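Local coordinates for orotidine 5'-phosphate decarboxylase (Sulfolobus solfataricus, PDB 4DBD), which probably catalyses the decarboxylation of orotidine 5'-monophosphate to UMP, the last step of de novo UMP biosynthesis, at residues L19-Y27 with P196-N204; G171-A179 with I203-V211. One frame throughout, in Å; residues are numbered along the deposited sequence.

How the contacts relate
Both contacts use helix 196-210, the last helix outside the eight-stranded barrel, and they share Ile203 and Asn204 at the point where one hands over to the other. Contact 1 sets the first half of that helix against helix 16-22 and the chain leading to strand 28-32; contact 2 sets its second half against the turn and short helix that precede strand 183-186. Both lie in the outer layer, partly buried, with their centres about 14 Å apart. Contact 1 joins a leucine-methionine patch to a carboxylate-guanidinium pair at the surface. Contact 2 relies on aliphatic groups around a tyrosine ring and one lysine reaching a backbone carbonyl, and includes the end of the predicted substrate-binding loop.

Contact 1: residues L19-Y27 with P196-N204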
loop_
_atom_site.group_PDB
_atom_site.type_symbol
_atom_site.label_atom_id
_atom_site.label_comp_id
_atom_site.label_asym_id
_atom_site.label_seq_id
_atom_site.Cartn_x
_atom_site.Cartn_y
_atom_site.Cartn_z
ATOM N N LEU A 19 -12.709 23.155 1.768
ATOM C CA LEU A 19 -11.423 22.934 2.417
ATOM C C LEU A 19 -10.846 24.230 2.991
ATOM O O LEU A 19 -10.174 24.215 4.013
ATOM C CB LEU A 19 -10.439 22.263 1.450
ATOM C CG LEU A 19 -10.924 20.907 0.922
ATOM C CD1 LEU A 19 -10.010 20.356 -0.173
ATOM C CD2 LEU A 19 -11.051 19.908 2.067
ATOM N N LYS A 20 -11.127 25.358 2.342
ATOM C CA LYS A 20 -10.598 26.639 2.815
ATOM C C LYS A 20 -11.185 27.079 4.156
ATOM O O LYS A 20 -10.501 27.730 4.949
ATOM C CB LYS A 20 -10.757 27.734 1.754
ATOM C CG LYS A 20 -9.829 27.570 0.562
ATOM C CD LYS A 20 -8.364 27.619 0.984
ATOM C CE LYS A 20 -7.971 28.994 1.510
ATOM N NZ LYS A 20 -6.524 29.075 1.880
ATOM N N GLU A 21 -12.442 26.725 4.415
ATOM C CA GLU A 21 -13.041 26.979 5.724
ATOM C C GLU A 21 -12.487 26.022 6.763
ATOM O O GLU A 21 -12.231 26.404 7.911
ATOM C CB GLU A 21 -14.564 26.839 5.674
ATOM C CG GLU A 21 -15.282 28.035 5.064
ATOM C CD GLU A 21 -14.896 29.356 5.719
ATOM O OE1 GLU A 21 -15.228 29.563 6.907
ATOM O OE2 GLU A 21 -14.252 30.188 5.040
ATOM N N MET A 22 -12.307 24.771 6.355
ATOM C CA MET A 22 -11.789 23.753 7.258
ATOM C C MET A 22 -10.343 24.027 7.625
ATOM O O MET A 22 -9.899 23.667 8.710
ATOM C CB MET A 22 -11.909 22.371 6.618
ATOM C CG MET A 22 -13.325 21.971 6.257
ATOM S SD MET A 22 -13.362 20.231 5.772
ATOM C CE MET A 22 -15.084 19.832 6.070
ATOM N N GLU A 23 -9.613 24.685 6.725
ATOM C CA GLU A 23 -8.171 24.848 6.879
ATOM C C GLU A 23 -7.742 25.280 8.287
ATOM O O GLU A 23 -6.773 24.740 8.837
ATOM C CB GLU A 23 -7.613 25.802 5.810
ATOM C CG GLU A 23 -7.374 27.233 6.284
ATOM C CD GLU A 23 -6.923 28.150 5.160
ATOM O OE1 GLU A 23 -6.962 29.388 5.343
ATOM O OE2 GLU A 23 -6.539 27.624 4.092
ATOM N N ASN A 24 -8.456 26.240 8.871
ATOM C CA ASN A 24 -8.091 26.747 10.189
ATOM C C ASN A 24 -8.847 26.031 11.303
ATOM O O ASN A 24 -8.813 26.447 12.465
ATOM C CB ASN A 24 -8.319 28.259 10.271
ATOM C CG ASN A 24 -9.776 28.633 10.132
ATOM O OD1 ASN A 24 -10.559 27.902 9.527
ATOM N ND2 ASN A 24 -10.150 29.777 10.692
ATOM N N GLU A 25 -9.531 24.951 10.937
ATOM C CA GLU A 25 -10.229 24.116 11.908
ATOM C C GLU A 25 -9.894 22.643 11.711
ATOM O O GLU A 25 -10.664 21.757 12.096
ATOM C CB GLU A 25 -11.725 24.357 11.831
ATOM C CG GLU A 25 -12.091 25.714 12.370
ATOM C CD GLU A 25 -13.423 26.193 11.865
ATOM O OE1 GLU A 25 -14.447 25.833 12.483
ATOM O OE2 GLU A 25 -13.441 26.927 10.851
ATOM N N LEU A 26 -8.734 22.409 11.104
ATOM C CA LEU A 26 -8.139 21.087 10.996
ATOM C C LEU A 26 -6.697 21.227 11.405
ATOM O O LEU A 26 -6.105 22.296 11.226
ATOM C CB LEU A 26 -8.171 20.587 9.552
ATOM C CG LEU A 26 -9.503 20.144 8.959
ATOM C CD1 LEU A 26 -9.348 19.819 7.484
ATOM C CD2 LEU A 26 -10.024 18.939 9.717
ATOM N N TYR A 27 -6.116 20.166 11.952
ATOM C CA TYR A 27 -4.669 20.129 12.081
ATOM C C TYR A 27 -4.037 19.759 10.743
ATOM O O TYR A 27 -3.001 20.308 10.352
ATOM C CB TYR A 27 -4.229 19.132 13.138
ATOM C CG TYR A 27 -2.746 18.885 13.087
ATOM C CD1 TYR A 27 -1.854 19.776 13.669
ATOM C CD2 TYR A 27 -2.232 17.771 12.442
ATOM C CE1 TYR A 27 -0.495 19.558 13.621
ATOM C CE2 TYR A 27 -0.867 17.544 12.390
ATOM C CZ TYR A 27 -0.006 18.442 12.981
ATOM O OH TYR A 27 1.348 18.227 12.938
ATOM N N PRO A 196 -20.481 19.013 5.488
ATOM C CA PRO A 196 -19.175 18.618 6.027
ATOM C C PRO A 196 -18.564 19.655 6.961
ATOM O O PRO A 196 -17.922 19.269 7.940
ATOM C CB PRO A 196 -18.307 18.488 4.771
ATOM C CG PRO A 196 -19.261 18.136 3.693
ATOM C CD PRO A 196 -20.522 18.910 4.015
ATOM N N LEU A 197 -18.726 20.945 6.665
ATOM C CA LEU A 197 -18.179 21.957 7.567
ATOM C C LEU A 197 -18.907 21.936 8.912
ATOM O O LEU A 197 -18.290 22.047 9.968
ATOM C CB LEU A 197 -18.247 23.357 6.946
ATOM C CG LEU A 197 -17.734 24.506 7.823
ATOM C CD1 LEU A 197 -16.375 24.205 8.476
ATOM C CD2 LEU A 197 -17.668 25.801 7.000
ATOM N N THR A 198 -20.228 21.819 8.868
ATOM C CA THR A 198 -21.008 21.772 10.103
ATOM C C THR A 198 -20.618 20.572 10.960
ATOM O O THR A 198 -20.451 20.696 12.172
ATOM C CB THR A 198 -22.518 21.741 9.822
ATOM O OG1 THR A 198 -22.876 22.883 9.035
ATOM C CG2 THR A 198 -23.303 21.771 11.126
ATOM N N ALA A 199 -20.470 19.414 10.329
ATOM C CA ALA A 199 -20.061 18.216 11.062
ATOM C C ALA A 199 -18.659 18.368 11.654
ATOM O O ALA A 199 -18.431 18.034 12.815
ATOM C CB ALA A 199 -20.154 16.989 10.181
ATOM N N LEU A 200 -17.715 18.891 10.876
ATOM C CA LEU A 200 -16.405 19.165 11.447
ATOM C C LEU A 200 -16.506 20.092 12.661
ATOM O O LEU A 200 -15.866 19.856 13.676
ATOM C CB LEU A 200 -15.433 19.729 10.395
ATOM C CG LEU A 200 -14.096 20.262 10.936
ATOM C CD1 LEU A 200 -13.273 19.190 11.668
ATOM C CD2 LEU A 200 -13.276 20.889 9.800
ATOM N N ARG A 201 -17.315 21.147 12.578
ATOM C CA ARG A 201 -17.423 22.060 13.717
ATOM C C ARG A 201 -18.030 21.367 14.951
ATOM O O ARG A 201 -17.574 21.559 16.076
ATOM C CB ARG A 201 -18.198 23.332 13.329
ATOM C CG ARG A 201 -17.530 24.102 12.186
ATOM C CD ARG A 201 -18.044 25.537 11.986
ATOM N NE ARG A 201 -16.952 26.377 11.481
ATOM C CZ ARG A 201 -17.059 27.322 10.544
ATOM N NH1 ARG A 201 -18.226 27.594 9.969
ATOM N NH2 ARG A 201 -15.978 28.000 10.183
ATOM N N THR A 202 -19.048 20.546 14.728
ATOM C CA THR A 202 -19.695 19.807 15.804
ATOM C C THR A 202 -18.715 18.825 16.459
ATOM O O THR A 202 -18.602 18.753 17.689
ATOM C CB THR A 202 -20.913 19.052 15.263
ATOM O OG1 THR A 202 -21.853 19.986 14.696
ATOM C CG2 THR A 202 -21.582 18.241 16.363
ATOM N N ILE A 203 -17.991 18.081 15.624
ATOM C CA ILE A 203 -16.980 17.135 16.099
ATOM C C ILE A 203 -15.856 17.845 16.852
ATOM O O ILE A 203 -15.394 17.368 17.890
ATOM C CB ILE A 203 -16.388 16.337 14.921
ATOM C CG1 ILE A 203 -17.452 15.390 14.346
ATOM C CG2 ILE A 203 -15.117 15.599 15.352
ATOM C CD1 ILE A 203 -17.102 14.825 12.987
ATOM N N ASN A 204 -15.405 18.978 16.325
ATOM C CA ASN A 204 -14.421 19.777 17.036
ATOM C C ASN A 204 -14.928 20.150 18.425
ATOM O O ASN A 204 -14.184 20.052 19.409
ATOM C CB ASN A 204 -14.043 21.036 16.243
ATOM C CG ASN A 204 -12.999 20.764 15.174
ATOM O OD1 ASN A 204 -12.232 19.802 15.265
ATOM N ND2 ASN A 204 -12.960 21.620 14.154
HETATM O O HOH W 1 -14.082 24.276 14.375
#
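Leu200 is the hub of the packed side. Its CD2 comes up against Met22 CG at 3.7 Å and Leu26 CD2 at 3.8 Å, while both of its methyls rest near the backbone O of Glu25. CG of Leu200 stands opposite the backbone N (chi1 171°), which sends the methyls toward Met22, Glu25 and Leu26. Met22 runs out extended beyond CG, and its CE ends against Pro196 CB at 3.7 Å; Ile190 of helix 188-191 touches both residues. Leu26 turns its other contacts to Val6 and Leu8 of strand 6-10, so this half of the interface continues into the barrel wall.

The solvent side is held by charge instead. Arg201 meets Glu25 side-on with two nitrogens, NE to OE1 at 2.8 Å and NH2 to OE2 at 2.8 Å, each oxygen using its syn lone pair; carboxylate and guanidinium are nearly coplanar, 18° apart. Leu197 CD1 lies over one face of the guanidinium, and Leu197 CD2 packs on Glu21 CB. Glu21 OE1 adds a long salt bridge to Arg201 NH2, 3.7 Å, with its carboxylate turned steeply to the guanidinium. A lysine in place of Arg201 would probably lose the paired grip, leaving the Glu25 carboxylate more freedom to turn.

One turn further along helix 196-210, Asn204 ND2 donates to Glu25 O at 3.1 Å, in the carbonyl plane. Ser4 OG lies in hydrogen-bonding reach of Asn204 OD1 and Glu25 O, with one proton to serve them, and a water links Asn204 ND2 to Glu25 OE1. Glu25 is thus held at backbone and carboxylate, and Arg201 would probably favour the ionised form of that carboxylate. Directional bonds tie the last helix of the TIM barrel to the chain after helix 16-22; apolar packing on Met22 holds it to that helix.

Contact 2: residues G171-A179 with I203-V211; sequences GSYGDAVCA and INKIIEDKV
The ring of Tyr173 takes Ile203 over one face: CG1 sits 4.2 Å from the ring centroid and only 3° off the normal, a CH-pi contact. With CG1 of Ile203 opposite the carbonyl carbon (chi1 -69°), CG2 lies near Tyr173 CD1 and the terminal CD1 near Tyr173 CE1. Ile206 approaches the ring obliquely, its CD1 4.1 Å from Tyr173 CD2, and its CG2 touches Tyr173 CB. The phenol oxygen is held elsewhere, by Ser189 OG.

Tyr173 and Gly174 form the corner of a type II turn from Ser172 to Asp175, and Gly174 is the N-cap residue of helix 175-179. In this TIM barrel the turn closes the predicted substrate-binding loop after strand 160-163. Gly174 has a positive phi (98°), and a CB there would come only 3.1 Å from Lys210 CD; Ile207 CG1 lies against its N. Glu184 of strand 183-186 accepts from the N of both Gly174 and Val177.

Lys210 bends over the turn. Its NZ donates to Tyr173 O at 2.5 Å, a length too short to be trusted exactly, while its CE passes 3.3 Å from Asp175 OD1, whose charge is near but makes no salt bridge. Further along, Val177 CG1 meets Val211 CG2 at 3.6 Å, and Cys178 SG lies beside Lys210 O; the disulfide it makes with Cys214 in another crystal is absent here.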
loop_
_atom_site.group_PDB
_atom_site.type_symbol
_atom_site.label_atom_id
_atom_site.label_comp_id
_atom_site.label_asym_id
_atom_site.label_seq_id
_atom_site.Cartn_x
_atom_site.Cartn_y
_atom_site.Cartn_z
ATOM N N GLY A 171 -14.998 4.450 16.676
ATOM C CA GLY A 171 -14.413 5.430 17.578
ATOM C C GLY A 171 -15.345 6.587 17.920
ATOM O O GLY A 171 -15.790 7.331 17.025
ATOM N N SER A 172 -15.645 6.730 19.215
ATOM C CA SER A 172 -16.425 7.862 19.728
ATOM C C SER A 172 -15.536 9.100 19.816
ATOM O O SER A 172 -14.502 9.064 20.467
ATOM C CB SER A 172 -16.989 7.537 21.105
ATOM O OG SER A 172 -17.692 8.647 21.643
ATOM N N TYR A 173 -15.947 10.195 19.171
ATOM C CA TYR A 173 -15.054 11.342 18.974
ATOM C C TYR A 173 -14.410 11.845 20.252
ATOM O O TYR A 173 -15.106 12.173 21.221
ATOM C CB TYR A 173 -15.780 12.497 18.276
ATOM C CG TYR A 173 -16.595 12.031 17.108
ATOM C CD1 TYR A 173 -15.981 11.611 15.933
ATOM C CD2 TYR A 173 -17.976 11.991 17.180
ATOM C CE1 TYR A 173 -16.728 11.173 14.861
ATOM C CE2 TYR A 173 -18.734 11.558 16.110
ATOM C CZ TYR A 173 -18.113 11.150 14.962
ATOM O OH TYR A 173 -18.867 10.714 13.897
ATOM N N GLY A 174 -13.083 11.925 20.235
ATOM C CA GLY A 174 -12.321 12.455 21.348
ATOM C C GLY A 174 -11.752 11.381 22.253
ATOM O O GLY A 174 -10.874 11.659 23.070
ATOM N N ASP A 175 -12.241 10.152 22.108
ATOM C CA ASP A 175 -11.785 9.061 22.976
ATOM C C ASP A 175 -10.332 8.694 22.731
ATOM O O ASP A 175 -9.630 8.257 23.652
ATOM C CB ASP A 175 -12.647 7.800 22.813
ATOM C CG ASP A 175 -14.008 7.917 23.485
ATOM O OD1 ASP A 175 -14.306 8.958 24.111
ATOM O OD2 ASP A 175 -14.779 6.946 23.391
ATOM N N ALA A 176 -9.886 8.838 21.487
ATOM C CA ALA A 176 -8.510 8.505 21.150
ATOM C C ALA A 176 -7.569 9.556 21.717
ATOM O O ALA A 176 -6.568 9.223 22.353
ATOM C CB ALA A 176 -8.337 8.372 19.651
ATOM N N VAL A 177 -7.900 10.826 21.501
ATOM C CA VAL A 177 -7.136 11.894 22.120
ATOM C C VAL A 177 -7.077 11.711 23.639
ATOM O O VAL A 177 -6.008 11.810 24.228
ATOM C CB VAL A 177 -7.678 13.279 21.760
ATOM C CG1 VAL A 177 -6.895 14.355 22.496
ATOM C CG2 VAL A 177 -7.576 13.489 20.252
ATOM N N CYS A 178 -8.210 11.413 24.272
ATOM C CA CYS A 178 -8.192 11.244 25.725
ATOM C C CYS A 178 -7.316 10.060 26.155
ATOM O O CYS A 178 -6.677 10.114 27.202
ATOM C CB CYS A 178 -9.609 11.159 26.308
ATOM S SG CYS A 178 -10.513 12.735 26.243
ATOM N N ALA A 179 -7.243 9.021 25.322
ATOM C CA ALA A 179 -6.384 7.869 25.611
ATOM C C ALA A 179 -4.891 8.143 25.401
ATOM O O ALA A 179 -4.048 7.352 25.829
ATOM C CB ALA A 179 -6.814 6.657 24.789
ATOM N N ILE A 203 -17.991 18.081 15.624
ATOM C CA ILE A 203 -16.980 17.135 16.099
ATOM C C ILE A 203 -15.856 17.845 16.852
ATOM O O ILE A 203 -15.394 17.368 17.890
ATOM C CB ILE A 203 -16.388 16.337 14.921
ATOM C CG1 ILE A 203 -17.452 15.390 14.346
ATOM C CG2 ILE A 203 -15.117 15.599 15.352
ATOM C CD1 ILE A 203 -17.102 14.825 12.987
ATOM N N ASN A 204 -15.405 18.978 16.325
ATOM C CA ASN A 204 -14.421 19.777 17.036
ATOM C C ASN A 204 -14.928 20.150 18.425
ATOM O O ASN A 204 -14.184 20.052 19.409
ATOM C CB ASN A 204 -14.043 21.036 16.243
ATOM C CG ASN A 204 -12.999 20.764 15.174
ATOM O OD1 ASN A 204 -12.232 19.802 15.265
ATOM N ND2 ASN A 204 -12.960 21.620 14.154
ATOM N N LYS A 205 -16.189 20.566 18.511
ATOM C CA LYS A 205 -16.768 20.919 19.811
ATOM C C LYS A 205 -16.777 19.723 20.758
ATOM O O LYS A 205 -16.400 19.840 21.920
ATOM C CB LYS A 205 -18.191 21.474 19.660
ATOM C CG LYS A 205 -18.275 22.824 18.959
ATOM C CD LYS A 205 -19.715 23.321 18.954
ATOM C CE LYS A 205 -19.951 24.360 17.869
ATOM N NZ LYS A 205 -21.227 24.074 17.156
ATOM N N ILE A 206 -17.222 18.573 20.256
ATOM C CA ILE A 206 -17.239 17.346 21.051
ATOM C C ILE A 206 -15.857 17.027 21.601
ATOM O O ILE A 206 -15.692 16.663 22.773
ATOM C CB ILE A 206 -17.738 16.144 20.220
ATOM C CG1 ILE A 206 -19.233 16.292 19.919
ATOM C CG2 ILE A 206 -17.481 14.833 20.957
ATOM C CD1 ILE A 206 -19.734 15.378 18.803
ATOM N N ILE A 207 -14.852 17.164 20.750
ATOM C CA ILE A 207 -13.501 16.817 21.146
ATOM C C ILE A 207 -12.939 17.775 22.195
ATOM O O ILE A 207 -12.349 17.332 23.177
ATOM C CB ILE A 207 -12.565 16.737 19.923
ATOM C CG1 ILE A 207 -12.966 15.541 19.059
ATOM C CG2 ILE A 207 -11.107 16.623 20.368
ATOM C CD1 ILE A 207 -12.179 15.395 17.777
ATOM N N GLU A 208 -13.131 19.079 22.000
ATOM C CA GLU A 208 -12.591 20.054 22.945
ATOM C C GLU A 208 -13.306 20.000 24.297
ATOM O O GLU A 208 -12.766 20.459 25.307
ATOM C CB GLU A 208 -12.598 21.477 22.366
ATOM C CG GLU A 208 -13.972 22.025 22.005
ATOM C CD GLU A 208 -14.048 23.545 22.123
ATOM O OE1 GLU A 208 -13.013 24.176 22.431
ATOM O OE2 GLU A 208 -15.147 24.113 21.917
ATOM N N ASP A 209 -14.513 19.435 24.315
ATOM C CA ASP A 209 -15.213 19.177 25.575
ATOM C C ASP A 209 -14.599 17.976 26.296
ATOM O O ASP A 209 -14.260 18.056 27.477
ATOM C CB ASP A 209 -16.705 18.928 25.337
ATOM C CG ASP A 209 -17.469 20.196 24.965
ATOM O OD1 ASP A 209 -16.963 21.311 25.224
ATOM O OD2 ASP A 209 -18.590 20.073 24.418
ATOM N N LYS A 210 -14.470 16.867 25.572
ATOM C CA LYS A 210 -13.847 15.652 26.092
ATOM C C LYS A 210 -12.418 15.887 26.574
ATOM O O LYS A 210 -12.070 15.547 27.705
ATOM C CB LYS A 210 -13.844 14.556 25.025
ATOM C CG LYS A 210 -15.170 13.838 24.838
ATOM C CD LYS A 210 -14.933 12.353 24.561
ATOM C CE LYS A 210 -16.210 11.660 24.113
ATOM N NZ LYS A 210 -16.862 12.350 22.953
ATOM N N VAL A 211 -11.590 16.453 25.701
ATOM C CA VAL A 211 -10.216 16.797 26.046
ATOM C C VAL A 211 -10.174 17.498 27.396
ATOM O O VAL A 211 -9.221 17.348 28.159
ATOM C CB VAL A 211 -9.585 17.718 24.977
ATOM C CG1 VAL A 211 -8.500 18.594 25.587
ATOM C CG2 VAL A 211 -9.037 16.899 23.818
#